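Local coordinates for protein dipicolinate synthase subunit A (Bacillus halodurans, PDB 3D4O) that probably serves in the synthesis of dipicolinate, a major small molecule of bacterial spores, as an oxidoreductase-type subunit built from two Rossmann-like domains, at residues V9-D14 / D60-P65; H97-S102 / N117-K122; G140-A145 / R172-L177; S205-E210 / A228-E233; M234-F239 / E256-K261. All coordinates share one frame; numbering follows the deposited sequence.

The five contacts fall into two groups, one in each Rossmann-like half of the chain. Contacts 1 and 2 are neighbours in the N-terminal parallel sheet, their centres about 11 Å apart, and meet where Ile62 O lies 2.7 Å from Tyr101 N, a probable hydrogen bond. Contact 3, about 31 Å from contact 1 between centres and on the opposite side of the chain's centre, packs the long helix 127-148 against helix 165-176 in the C-terminal half. Contacts 4 and 5 lie in that half too, about 12 Å apart between centres, and are linked by Arg258 of contact 5, whose NH1 probably bonds to Leu231 O of contact 4. Contact 5 also touches contact 3, through Phe239 beside Met144 and Ala145.

Contact 1. Residues V9-D14 / D60-P65. With EDO (1,2-ethanediol), chain M.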
# COMPACT_ATOMS: atom_id res chain seq x y z
N VAL C 9 19.40 22.44 19.43
CA VAL C 9 19.94 22.17 18.12
C VAL C 9 19.21 20.94 17.61
O VAL C 9 19.10 19.92 18.29
CB VAL C 9 21.48 21.97 18.09
CG1 VAL C 9 21.92 20.80 18.93
CG2 VAL C 9 21.97 21.79 16.65
N ILE C 10 18.65 21.12 16.42
CA ILE C 10 17.93 20.12 15.69
C ILE C 10 18.79 19.75 14.51
O ILE C 10 19.05 20.56 13.64
CB ILE C 10 16.55 20.64 15.21
CG1 ILE C 10 15.67 21.05 16.41
CG2 ILE C 10 15.81 19.59 14.40
CD1 ILE C 10 14.19 21.32 16.05
N ILE C 11 19.21 18.50 14.51
CA ILE C 11 20.16 17.97 13.53
C ILE C 11 19.53 16.85 12.75
O ILE C 11 19.22 15.80 13.29
CB ILE C 11 21.42 17.45 14.23
CG1 ILE C 11 21.97 18.53 15.17
CG2 ILE C 11 22.50 17.05 13.22
CD1 ILE C 11 23.22 18.11 15.93
N GLY C 12 19.33 17.12 11.47
CA GLY C 12 18.71 16.18 10.55
C GLY C 12 17.31 15.71 10.87
O GLY C 12 16.61 16.18 11.78
N GLY C 13 16.94 14.73 10.06
CA GLY C 13 15.66 14.03 10.19
C GLY C 13 14.91 13.92 8.90
O GLY C 13 15.47 13.94 7.80
N ASP C 14 13.60 13.79 9.06
CA ASP C 14 12.71 13.71 7.93
C ASP C 14 11.54 14.64 8.09
O ASP C 14 11.65 15.66 8.78
CB ASP C 14 12.31 12.26 7.61
CG ASP C 14 11.49 11.60 8.70
OD1 ASP C 14 10.77 12.29 9.44
OD2 ASP C 14 11.50 10.37 8.76
N ASP C 60 20.95 23.76 25.19
CA ASP C 60 20.31 23.04 26.30
C ASP C 60 19.90 21.64 25.85
O ASP C 60 19.61 20.76 26.67
CB ASP C 60 19.05 23.75 26.81
CG ASP C 60 19.30 25.21 27.22
OD1 ASP C 60 19.55 25.47 28.41
OD2 ASP C 60 19.21 26.09 26.36
N ALA C 61 19.85 21.45 24.54
CA ALA C 61 19.40 20.17 24.01
C ALA C 61 19.68 19.92 22.55
O ALA C 61 19.58 20.80 21.70
CB ALA C 61 17.92 19.97 24.29
N ILE C 62 20.02 18.66 22.30
CA ILE C 62 20.31 18.17 20.97
C ILE C 62 19.26 17.18 20.54
O ILE C 62 19.07 16.16 21.18
CB ILE C 62 21.70 17.53 20.93
CG1 ILE C 62 22.74 18.56 21.38
CG2 ILE C 62 21.98 16.94 19.53
CD1 ILE C 62 24.17 18.08 21.28
N LEU C 63 18.58 17.49 19.45
CA LEU C 63 17.53 16.65 18.90
C LEU C 63 17.98 15.98 17.64
O LEU C 63 18.21 16.62 16.60
CB LEU C 63 16.23 17.45 18.64
CG LEU C 63 15.25 17.78 19.78
CD1 LEU C 63 15.92 18.20 21.06
CD2 LEU C 63 14.24 18.85 19.33
N LEU C 64 18.11 14.67 17.76
CA LEU C 64 18.48 13.83 16.65
C LEU C 64 17.26 13.17 16.05
O LEU C 64 16.20 13.10 16.69
CB LEU C 64 19.47 12.76 17.10
CG LEU C 64 20.78 13.22 17.74
CD1 LEU C 64 21.66 12.05 18.04
CD2 LEU C 64 21.47 14.20 16.80
N PRO C 65 17.38 12.67 14.82
CA PRO C 65 16.26 11.98 14.24
C PRO C 65 15.90 10.75 15.04
O PRO C 65 16.62 10.35 15.95
CB PRO C 65 16.78 11.52 12.86
CG PRO C 65 17.95 12.35 12.60
CD PRO C 65 18.53 12.71 13.90
C1 EDO M . 12.79 12.97 17.86
O1 EDO M . 13.63 12.42 16.83
C2 EDO M . 13.61 13.50 19.05
O2 EDO M . 14.66 14.34 18.55
O HOH W 1 16.38 15.88 14.46
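Val9 and Ile62 make the tightest carbon-carbon contact here: they lie side by side and point the same way, with CG1 of Val9 only 3.4 Å from CG1 of Ile62. Val9 places that methyl in the crowded position between backbone N and carbonyl carbon (chi1 62°), which turns it toward its partner. Ile11 joins them by setting CD1 against CG2 of Ile62. Across the sheet, CG1 of Ile10 rests 3.9 Å from CD2 of Leu63, a looser pair covered by helix 15-26. Strands 7-11 and 61-63 are the first and fourth in chain order yet adjacent, the central parallel pair of a Rossmann-like sheet. Straight bonds join them: Leu63 N gives to Val9 O at 2.7 Å with 174° at the hydrogen, and Ile11 N to Leu63 O at 3.0 Å with 179°. Beyond Ile11 the regular pairing stops. Pro65 sets CG 3.6 Å from Gly13 N, and a water sits 2.7 Å from Gly12 O and 2.9 Å from Leu63 O. Beside Pro65, both hydroxyls of an ethanediol, probably from the crystallisation liquor, donate to Leu64 O, O1 at 2.7 Å, while Asp14 caps the start of helix 15-26.

Contact 2. Residues H97-S102 / N117-K122; sequences HCVVYS and NRTLVK
Tyr101 lays the CD2-CE2 side of its ring alongside Val121, with CD2 3.6 Å from CB of the valine; the approach is oblique to the ring plane. CG stands anti to the carbonyl carbon (chi1 -69°), and from there the ring also reaches Leu285, Leu288 and Leu289 of helix 274-289. Val121 CG2 continues the same face to Val99 CG1, 4.0 Å away. An alanine in place of Tyr101 would probably leave Val121 and the leucines of helix 274-289 without their shared partner and loosen this face. On the reverse face CG1 of Val100 crosses obliquely over CD1 of Leu120 at 3.8 Å. Between the faces runs a parallel ladder in which Val100 uses both backbone groups: its N gives to Thr119 O, and its O takes Val121 N at 2.9 Å. Ser102 N binds Val121 O at 2.8 Å. Where the ladder opens, a water takes over, donating to Cys98 O at 2.6 Å and accepting from Thr119 N. The two strands flank helix 107-116 in a beta-alpha-beta unit: Met113 of that helix covers Val100 and Leu120, strand 61-63 borders strand 99-102 on its other side, and strand 119-122 ends the sheet within this chain.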
# COMPACT_ATOMS: atom_id res chain seq x y z
N HIS C 97 24.10 20.28 31.70
CA HIS C 97 22.66 19.94 31.71
C HIS C 97 22.10 19.57 30.35
O HIS C 97 20.97 19.12 30.24
CB HIS C 97 21.81 21.07 32.30
CG HIS C 97 21.95 22.36 31.56
ND1 HIS C 97 21.19 22.66 30.45
CD2 HIS C 97 22.78 23.40 31.75
CE1 HIS C 97 21.55 23.85 29.99
NE2 HIS C 97 22.52 24.31 30.76
N CYS C 98 22.90 19.74 29.31
CA CYS C 98 22.44 19.43 27.94
C CYS C 98 22.00 17.99 27.81
O CYS C 98 22.67 17.08 28.26
CB CYS C 98 23.51 19.75 26.88
SG CYS C 98 22.94 19.53 25.12
N VAL C 99 20.85 17.82 27.18
CA VAL C 99 20.26 16.50 26.95
C VAL C 99 20.10 16.23 25.45
O VAL C 99 19.73 17.11 24.66
CB VAL C 99 18.87 16.37 27.65
CG1 VAL C 99 18.22 15.03 27.36
CG2 VAL C 99 19.02 16.59 29.14
N VAL C 100 20.41 15.00 25.10
CA VAL C 100 20.31 14.55 23.74
C VAL C 100 19.08 13.70 23.64
O VAL C 100 18.85 12.83 24.47
CB VAL C 100 21.51 13.68 23.36
CG1 VAL C 100 21.39 13.28 21.90
CG2 VAL C 100 22.79 14.44 23.62
N TYR C 101 18.28 13.99 22.62
CA TYR C 101 17.03 13.25 22.36
C TYR C 101 17.09 12.49 21.05
O TYR C 101 17.42 13.02 20.00
CB TYR C 101 15.79 14.18 22.32
CG TYR C 101 15.41 14.78 23.65
CD1 TYR C 101 15.95 15.99 24.07
CD2 TYR C 101 14.48 14.15 24.49
CE1 TYR C 101 15.61 16.54 25.30
CE2 TYR C 101 14.13 14.68 25.71
CZ TYR C 101 14.70 15.88 26.12
OH TYR C 101 14.35 16.44 27.32
N SER C 102 16.72 11.23 21.12
CA SER C 102 16.67 10.41 19.92
C SER C 102 15.42 9.53 19.95
O SER C 102 14.58 9.61 20.85
CB SER C 102 17.94 9.54 19.84
OG SER C 102 18.04 8.84 18.62
N ASN C 117 29.48 12.03 29.43
CA ASN C 117 28.66 12.12 30.64
C ASN C 117 27.41 12.96 30.42
O ASN C 117 27.04 13.79 31.27
CB ASN C 117 29.49 12.70 31.81
N ARG C 118 26.80 12.77 29.25
CA ARG C 118 25.55 13.46 28.89
C ARG C 118 24.38 12.50 28.87
O ARG C 118 24.51 11.32 28.52
CB ARG C 118 25.66 14.16 27.53
CG ARG C 118 26.62 15.34 27.51
CD ARG C 118 26.09 16.48 28.35
NE ARG C 118 27.04 17.59 28.43
CZ ARG C 118 28.11 17.59 29.22
NH1 ARG C 118 28.39 16.53 29.95
NH2 ARG C 118 28.91 18.64 29.25
N THR C 119 23.23 13.02 29.28
CA THR C 119 22.00 12.22 29.35
C THR C 119 21.42 12.04 27.97
O THR C 119 21.40 12.96 27.15
CB THR C 119 20.95 12.87 30.28
OG1 THR C 119 21.45 12.84 31.63
CG2 THR C 119 19.63 12.12 30.22
N LEU C 120 20.96 10.83 27.72
CA LEU C 120 20.34 10.46 26.46
C LEU C 120 18.95 9.90 26.68
O LEU C 120 18.75 8.97 27.45
CB LEU C 120 21.18 9.42 25.74
CG LEU C 120 20.65 8.82 24.45
CD1 LEU C 120 20.60 9.86 23.32
CD2 LEU C 120 21.53 7.64 24.07
N VAL C 121 18.01 10.51 25.97
CA VAL C 121 16.63 10.09 25.97
C VAL C 121 16.26 9.47 24.63
O VAL C 121 16.29 10.10 23.59
CB VAL C 121 15.70 11.26 26.30
CG1 VAL C 121 14.25 10.81 26.19
CG2 VAL C 121 15.99 11.78 27.68
N LYS C 122 15.92 8.21 24.70
CA LYS C 122 15.50 7.44 23.56
C LYS C 122 13.99 7.38 23.61
O LYS C 122 13.41 6.57 24.35
CB LYS C 122 16.10 6.03 23.61
CG LYS C 122 17.61 5.98 23.40
CD LYS C 122 18.16 4.59 23.66
CE LYS C 122 18.49 4.35 25.14
NZ LYS C 122 19.68 5.12 25.60
O HOH W 2 22.81 15.64 30.45

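Contact 3. Residues G140-A145 / R172-L177. With EDO (1,2-ethanediol), chain L.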
# COMPACT_ATOMS: atom_id res chain seq x y z
N GLY C 140 2.26 1.76 6.87
CA GLY C 140 3.31 1.70 5.87
C GLY C 140 3.61 0.27 5.46
O GLY C 140 3.89 -0.00 4.30
N THR C 141 3.54 -0.64 6.42
CA THR C 141 3.81 -2.06 6.17
C THR C 141 2.72 -2.63 5.24
O THR C 141 2.98 -3.35 4.32
CB THR C 141 3.87 -2.86 7.50
OG1 THR C 141 4.93 -2.33 8.31
CG2 THR C 141 4.14 -4.39 7.24
N ILE C 142 1.50 -2.23 5.49
CA ILE C 142 0.37 -2.67 4.67
C ILE C 142 0.53 -2.11 3.27
O ILE C 142 0.38 -2.82 2.28
CB ILE C 142 -0.94 -2.23 5.32
CG1 ILE C 142 -1.28 -3.25 6.42
CG2 ILE C 142 -2.12 -2.12 4.32
CD1 ILE C 142 -2.36 -2.70 7.36
N MSE C 143 0.84 -0.82 3.19
CA MSE C 143 1.01 -0.17 1.88
C MSE C 143 2.09 -0.90 1.10
O MSE C 143 1.95 -1.18 -0.07
CB MSE C 143 1.37 1.32 2.03
CG MSE C 143 1.85 1.94 0.72
SE MSE C 143 2.82 3.63 1.00
CE MSE C 143 4.52 2.90 1.71
N MSE C 144 3.17 -1.26 1.78
CA MSE C 144 4.27 -1.96 1.10
C MSE C 144 3.91 -3.37 0.61
O MSE C 144 4.35 -3.82 -0.46
CB MSE C 144 5.49 -2.15 2.00
CG MSE C 144 5.93 -0.96 2.82
SE MSE C 144 7.84 -0.66 2.60
CE MSE C 144 7.18 0.01 0.84
N ALA C 145 3.20 -4.09 1.45
CA ALA C 145 2.84 -5.48 1.16
C ALA C 145 1.94 -5.50 -0.06
O ALA C 145 2.05 -6.36 -0.96
CB ALA C 145 2.17 -6.13 2.37
N ARG C 172 -2.72 -7.17 13.80
CA ARG C 172 -4.13 -6.81 13.92
C ARG C 172 -4.67 -6.24 12.60
O ARG C 172 -5.78 -6.54 12.15
CB ARG C 172 -4.32 -5.82 15.09
CG ARG C 172 -5.77 -5.51 15.47
CD ARG C 172 -5.90 -4.68 16.79
NE ARG C 172 -6.01 -5.43 18.07
CZ ARG C 172 -5.10 -5.42 19.05
NH1 ARG C 172 -3.99 -4.71 18.89
NH2 ARG C 172 -5.32 -6.08 20.22
N LYS C 173 -3.88 -5.40 11.98
CA LYS C 173 -4.24 -4.76 10.73
C LYS C 173 -4.20 -5.72 9.52
O LYS C 173 -4.99 -5.61 8.63
CB LYS C 173 -3.41 -3.50 10.48
CG LYS C 173 -3.96 -2.37 11.33
CD LYS C 173 -3.23 -1.04 11.17
CE LYS C 173 -4.10 0.15 11.72
NZ LYS C 173 -4.54 0.16 13.13
N PHE C 174 -3.27 -6.66 9.49
CA PHE C 174 -3.28 -7.58 8.36
C PHE C 174 -4.54 -8.44 8.46
O PHE C 174 -5.21 -8.72 7.45
CB PHE C 174 -2.00 -8.40 8.24
CG PHE C 174 -0.95 -7.71 7.44
CD1 PHE C 174 -0.90 -7.87 6.06
CD2 PHE C 174 -0.05 -6.86 8.04
CE1 PHE C 174 0.03 -7.21 5.30
CE2 PHE C 174 0.89 -6.21 7.29
CZ PHE C 174 0.94 -6.38 5.92
N ALA C 175 -4.90 -8.79 9.68
CA ALA C 175 -6.05 -9.64 9.92
C ALA C 175 -7.33 -8.90 9.57
O ALA C 175 -8.21 -9.44 8.91
CB ALA C 175 -6.10 -10.12 11.34
N ALA C 176 -7.41 -7.64 9.97
CA ALA C 176 -8.64 -6.87 9.74
C ALA C 176 -8.81 -6.63 8.24
O ALA C 176 -9.93 -6.38 7.76
CB ALA C 176 -8.67 -5.56 10.54
N LEU C 177 -7.71 -6.77 7.53
CA LEU C 177 -7.73 -6.64 6.06
C LEU C 177 -7.99 -7.96 5.29
O LEU C 177 -7.93 -8.01 4.06
CB LEU C 177 -6.42 -6.04 5.55
CG LEU C 177 -6.22 -4.53 5.75
CD1 LEU C 177 -5.13 -4.13 4.75
CD2 LEU C 177 -7.51 -3.71 5.48
C1 EDO L . -7.36 -9.53 15.06
O1 EDO L . -7.86 -9.49 16.40
C2 EDO L . -8.44 -9.04 14.09
O2 EDO L . -7.97 -7.85 13.47
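Arg172 O is held by two hydrogen bonds, one from Ala176 N at 2.9 Å within its own helix and a weaker one from O2 of an ethanediol, also at 2.9 Å. The helix it belongs to, 165-176, comes after the first strand, 157-161, of the C-terminal Rossmann-like sheet and follows a glycine-rich turn of the kind that usually faces a dinucleotide; the contact lies at its far end. Against it packs the long helix 127-148, whose short segment crosses at -49° with 10.5 Å between axes. The join is apolar. Phe174 meets the partner helix over one face and along its edge: Ile142 CG1 lies 3.7 Å above one face of the ring, offset toward the rim, in a CH-pi contact, while CG2 of Thr141 and CB of Ala145 meet the ring edge in its plane, the latter 3.8 Å from CZ. Thr141 can give its methyl to the ring because its OG1, anti to the carbonyl carbon, is bound to Thr137 O in its own helix. The CG1-CD1 branch of Ile142 thus serves Phe174 and Lys173, while the CG2 branch reaches tip to tip toward CD1 of Leu177 at 3.6 Å. The second subunit closes the same patch, since its own Ile142 packs on Leu177. The tightest spot lies at the end of the isoleucine, where CD1 presses to 3.4 Å from CB of Lys173.

Contact 4. Residues S205-E210 / A228-E233; sequences SKAAQE and ANVLAE
Val230 carries this contact through one branch. With CG1 anti to the backbone N (chi1 170°), CG2 falls anti to the carbonyl carbon and points into the gap between the two helices, 4.0 Å from CB of Ala207. The same methyl lies over Ala208 N and 4.3 Å from CB of Ala208. Small residues opposite the valine let the backbones come close, and the CA atoms of Ala208 and Val230 stand 4.2 Å apart. Glu233 contributes its stem rather than its charge: CG is anti to the carbonyl carbon (chi1 -82°), the chain bends at the second torsion (chi2 -67°), and CB touches Ala208 O at 3.6 Å. A water donates to both Ala208 O, at 2.8 Å, and Val230 O, at 3.0 Å, and so ties the two helices through their backbones. Behind Val230, Leu231 faces Tyr254 and Ala255 of helix 252-257. Helices 207-210 and 228-233 precede and follow strand 216-219, and their side-by-side packing is that of successive crossover helices on one face of a Rossmann-like sheet.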
# COMPACT_ATOMS: atom_id res chain seq x y z
N SER C 205 10.21 -21.09 17.64
CA SER C 205 11.25 -22.10 17.38
C SER C 205 10.87 -23.01 16.23
O SER C 205 11.68 -23.76 15.73
CB SER C 205 11.55 -22.92 18.65
OG SER C 205 10.44 -23.71 19.00
N LYS C 206 9.63 -22.92 15.81
CA LYS C 206 9.10 -23.74 14.72
C LYS C 206 8.91 -22.96 13.44
O LYS C 206 8.16 -23.36 12.57
CB LYS C 206 7.74 -24.32 15.13
CG LYS C 206 7.78 -25.13 16.40
CD LYS C 206 8.78 -26.25 16.27
N ALA C 207 9.59 -21.82 13.34
CA ALA C 207 9.47 -20.95 12.15
C ALA C 207 9.61 -21.66 10.83
O ALA C 207 8.83 -21.41 9.90
CB ALA C 207 10.46 -19.79 12.21
N ALA C 208 10.60 -22.52 10.74
CA ALA C 208 10.93 -23.20 9.48
C ALA C 208 9.76 -24.00 8.98
O ALA C 208 9.43 -24.01 7.80
CB ALA C 208 12.16 -24.13 9.64
N GLN C 209 9.12 -24.67 9.91
CA GLN C 209 7.95 -25.50 9.58
C GLN C 209 6.77 -24.62 9.29
O GLN C 209 6.05 -24.80 8.31
CB GLN C 209 7.64 -26.45 10.75
CG GLN C 209 6.26 -27.08 10.76
CD GLN C 209 6.00 -27.83 12.08
OE1 GLN C 209 6.88 -28.57 12.58
NE2 GLN C 209 4.82 -27.62 12.67
N GLU C 210 6.61 -23.60 10.10
CA GLU C 210 5.38 -22.80 10.03
C GLU C 210 5.31 -21.81 8.87
O GLU C 210 4.20 -21.45 8.42
CB GLU C 210 5.11 -22.12 11.37
CG GLU C 210 4.93 -23.15 12.47
CD GLU C 210 3.70 -24.01 12.25
OE1 GLU C 210 2.69 -23.51 11.68
OE2 GLU C 210 3.75 -25.18 12.67
N ALA C 228 18.59 -18.83 7.23
CA ALA C 228 18.71 -19.53 5.96
C ALA C 228 17.77 -20.74 5.89
O ALA C 228 17.11 -20.97 4.89
CB ALA C 228 20.18 -19.99 5.72
N ASN C 229 17.74 -21.53 6.97
CA ASN C 229 16.91 -22.75 7.00
C ASN C 229 15.45 -22.41 6.94
O ASN C 229 14.64 -23.12 6.34
CB ASN C 229 17.19 -23.69 8.19
CG ASN C 229 18.08 -24.86 7.80
OD1 ASN C 229 17.79 -25.58 6.84
ND2 ASN C 229 19.16 -25.09 8.56
N VAL C 230 15.11 -21.28 7.52
CA VAL C 230 13.72 -20.84 7.49
C VAL C 230 13.41 -20.45 6.06
O VAL C 230 12.46 -20.94 5.43
CB VAL C 230 13.48 -19.65 8.44
CG1 VAL C 230 12.10 -19.06 8.21
CG2 VAL C 230 13.65 -20.12 9.89
N LEU C 231 14.22 -19.54 5.58
CA LEU C 231 14.11 -19.05 4.21
C LEU C 231 14.06 -20.20 3.21
O LEU C 231 13.27 -20.18 2.28
CB LEU C 231 15.26 -18.08 3.84
CG LEU C 231 15.19 -16.68 4.47
CD1 LEU C 231 16.49 -15.90 4.30
CD2 LEU C 231 14.05 -15.88 3.92
N ALA C 232 14.87 -21.23 3.43
CA ALA C 232 14.95 -22.35 2.49
C ALA C 232 13.62 -23.09 2.30
O ALA C 232 13.35 -23.67 1.24
CB ALA C 232 16.04 -23.33 2.91
N GLU C 233 12.77 -23.03 3.31
CA GLU C 233 11.47 -23.73 3.29
C GLU C 233 10.32 -22.87 2.82
O GLU C 233 9.21 -23.34 2.58
CB GLU C 233 11.16 -24.31 4.68
CG GLU C 233 11.86 -25.65 4.91
CD GLU C 233 11.29 -26.72 3.99
OE1 GLU C 233 10.05 -26.86 3.95
OE2 GLU C 233 12.08 -27.41 3.29
O HOH W 3 9.67 -21.87 6.08

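Contact 5. Residues M234-F239 / E256-K261; sequences MPSHTF and EKRGIK
A Schellman motif ends helix 252-257, with Gly259 at positive phi and its N bonded to Glu256 O at 3.1 Å, and the chain it releases meets the loop that follows helix 228-233. Arg258 folds back to the loop: NH1 makes a weak bond to Met234 O at 2.9 Å (129° at the hydrogen) and a hydrogen bond to Leu231 O, while NH2 lies near Ser236 CA. Ile260 CD1 sits 3.7 Å above the centre of the guanidinium plane. An alanine at Arg258, lacking the guanidinium, would probably let the loop and the end of helix 228-233 part from this turn and leave Ile260 CD1 without its flat partner. The two loops lead from helices into strands 239-242 and 261-264, the last two of the C-terminal Rossmann-like sheet, the latter its edge within this chain. Between the loops, the selenomethionine Met234 crosses Ile260 obliquely, CE pressed to 3.4 Å from CG2. A type I turn, Pro235 to Thr238, offers Ser236 O and Thr238 O to a water that donates to both and accepts from Lys261 N at 3.1 Å. Phe239 turns its ring edge to Lys261 O, CD1 3.5 Å away, and NZ of the extended lysine binds His148.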
# COMPACT_ATOMS: atom_id res chain seq x y z
N MSE C 234 10.59 -21.60 2.67
CA MSE C 234 9.54 -20.63 2.26
C MSE C 234 9.22 -20.71 0.80
O MSE C 234 10.03 -21.16 0.02
CB MSE C 234 9.96 -19.20 2.57
CG MSE C 234 9.78 -18.84 4.01
SE MSE C 234 10.47 -17.07 4.44
CE MSE C 234 10.54 -16.27 2.71
N PRO C 235 8.01 -20.30 0.42
CA PRO C 235 7.70 -20.24 -1.00
C PRO C 235 8.60 -19.23 -1.66
O PRO C 235 8.98 -18.22 -1.06
CB PRO C 235 6.24 -19.73 -1.02
CG PRO C 235 5.70 -20.05 0.32
CD PRO C 235 6.86 -19.90 1.25
N SER C 236 8.91 -19.51 -2.91
CA SER C 236 9.77 -18.67 -3.74
C SER C 236 9.28 -17.24 -3.94
O SER C 236 10.05 -16.34 -4.20
CB SER C 236 9.91 -19.34 -5.12
OG SER C 236 10.60 -18.49 -6.00
N HIS C 237 7.99 -17.04 -3.80
CA HIS C 237 7.39 -15.72 -4.04
C HIS C 237 7.20 -14.93 -2.75
O HIS C 237 6.70 -13.81 -2.77
CB HIS C 237 6.02 -15.89 -4.68
CG HIS C 237 5.02 -16.53 -3.78
ND1 HIS C 237 4.77 -17.89 -3.79
CD2 HIS C 237 4.27 -16.02 -2.77
CE1 HIS C 237 3.87 -18.17 -2.86
NE2 HIS C 237 3.57 -17.06 -2.21
N THR C 238 7.64 -15.49 -1.63
CA THR C 238 7.41 -14.84 -0.34
C THR C 238 8.06 -13.46 -0.28
O THR C 238 9.14 -13.24 -0.81
CB THR C 238 7.90 -15.65 0.83
OG1 THR C 238 7.40 -16.97 0.73
CG2 THR C 238 7.38 -15.05 2.13
N PHE C 239 7.37 -12.54 0.37
CA PHE C 239 7.89 -11.19 0.59
C PHE C 239 8.16 -11.01 2.09
O PHE C 239 7.27 -11.14 2.92
CB PHE C 239 6.90 -10.17 0.06
CG PHE C 239 7.33 -8.72 0.22
CD1 PHE C 239 8.65 -8.35 0.11
CD2 PHE C 239 6.39 -7.73 0.39
CE1 PHE C 239 9.02 -7.04 0.24
CE2 PHE C 239 6.75 -6.42 0.48
CZ PHE C 239 8.08 -6.07 0.39
N GLU C 256 18.54 -13.31 -0.62
CA GLU C 256 18.98 -12.81 -1.92
C GLU C 256 19.47 -13.96 -2.80
O GLU C 256 19.09 -14.10 -3.96
CB GLU C 256 20.06 -11.77 -1.67
CG GLU C 256 20.58 -11.06 -2.88
CD GLU C 256 21.47 -9.88 -2.48
OE1 GLU C 256 21.20 -9.22 -1.44
OE2 GLU C 256 22.43 -9.59 -3.22
N LYS C 257 20.26 -14.83 -2.19
CA LYS C 257 20.83 -15.97 -2.87
C LYS C 257 19.74 -16.92 -3.39
O LYS C 257 19.85 -17.44 -4.49
CB LYS C 257 21.79 -16.74 -1.96
N ARG C 258 18.69 -17.14 -2.61
CA ARG C 258 17.66 -18.07 -3.06
C ARG C 258 16.48 -17.35 -3.71
O ARG C 258 15.43 -17.93 -3.96
CB ARG C 258 17.17 -19.01 -1.94
CG ARG C 258 16.26 -18.40 -0.94
CD ARG C 258 15.17 -19.39 -0.61
NE ARG C 258 14.33 -19.67 -1.79
CZ ARG C 258 13.25 -20.44 -1.79
NH1 ARG C 258 12.85 -21.03 -0.68
NH2 ARG C 258 12.57 -20.62 -2.91
N GLY C 259 16.70 -16.08 -4.00
CA GLY C 259 15.71 -15.27 -4.69
C GLY C 259 14.45 -14.89 -3.93
O GLY C 259 13.40 -14.64 -4.52
N ILE C 260 14.54 -14.89 -2.61
CA ILE C 260 13.43 -14.40 -1.80
C ILE C 260 13.62 -12.90 -1.66
O ILE C 260 14.70 -12.45 -1.30
CB ILE C 260 13.38 -15.01 -0.39
CG1 ILE C 260 13.20 -16.52 -0.43
CG2 ILE C 260 12.26 -14.37 0.41
CD1 ILE C 260 11.85 -16.98 -0.89
N LYS C 261 12.60 -12.13 -1.99
CA LYS C 261 12.62 -10.66 -1.83
C LYS C 261 12.42 -10.29 -0.36
O LYS C 261 11.36 -10.51 0.23
CB LYS C 261 11.53 -9.98 -2.67
CG LYS C 261 11.56 -8.46 -2.61
CD LYS C 261 10.63 -7.85 -3.66
CE LYS C 261 10.79 -6.32 -3.78
NZ LYS C 261 9.98 -5.73 -4.88
O HOH W 4 10.17 -13.71 -3.22
O HOH W 5 12.83 -16.95 -5.87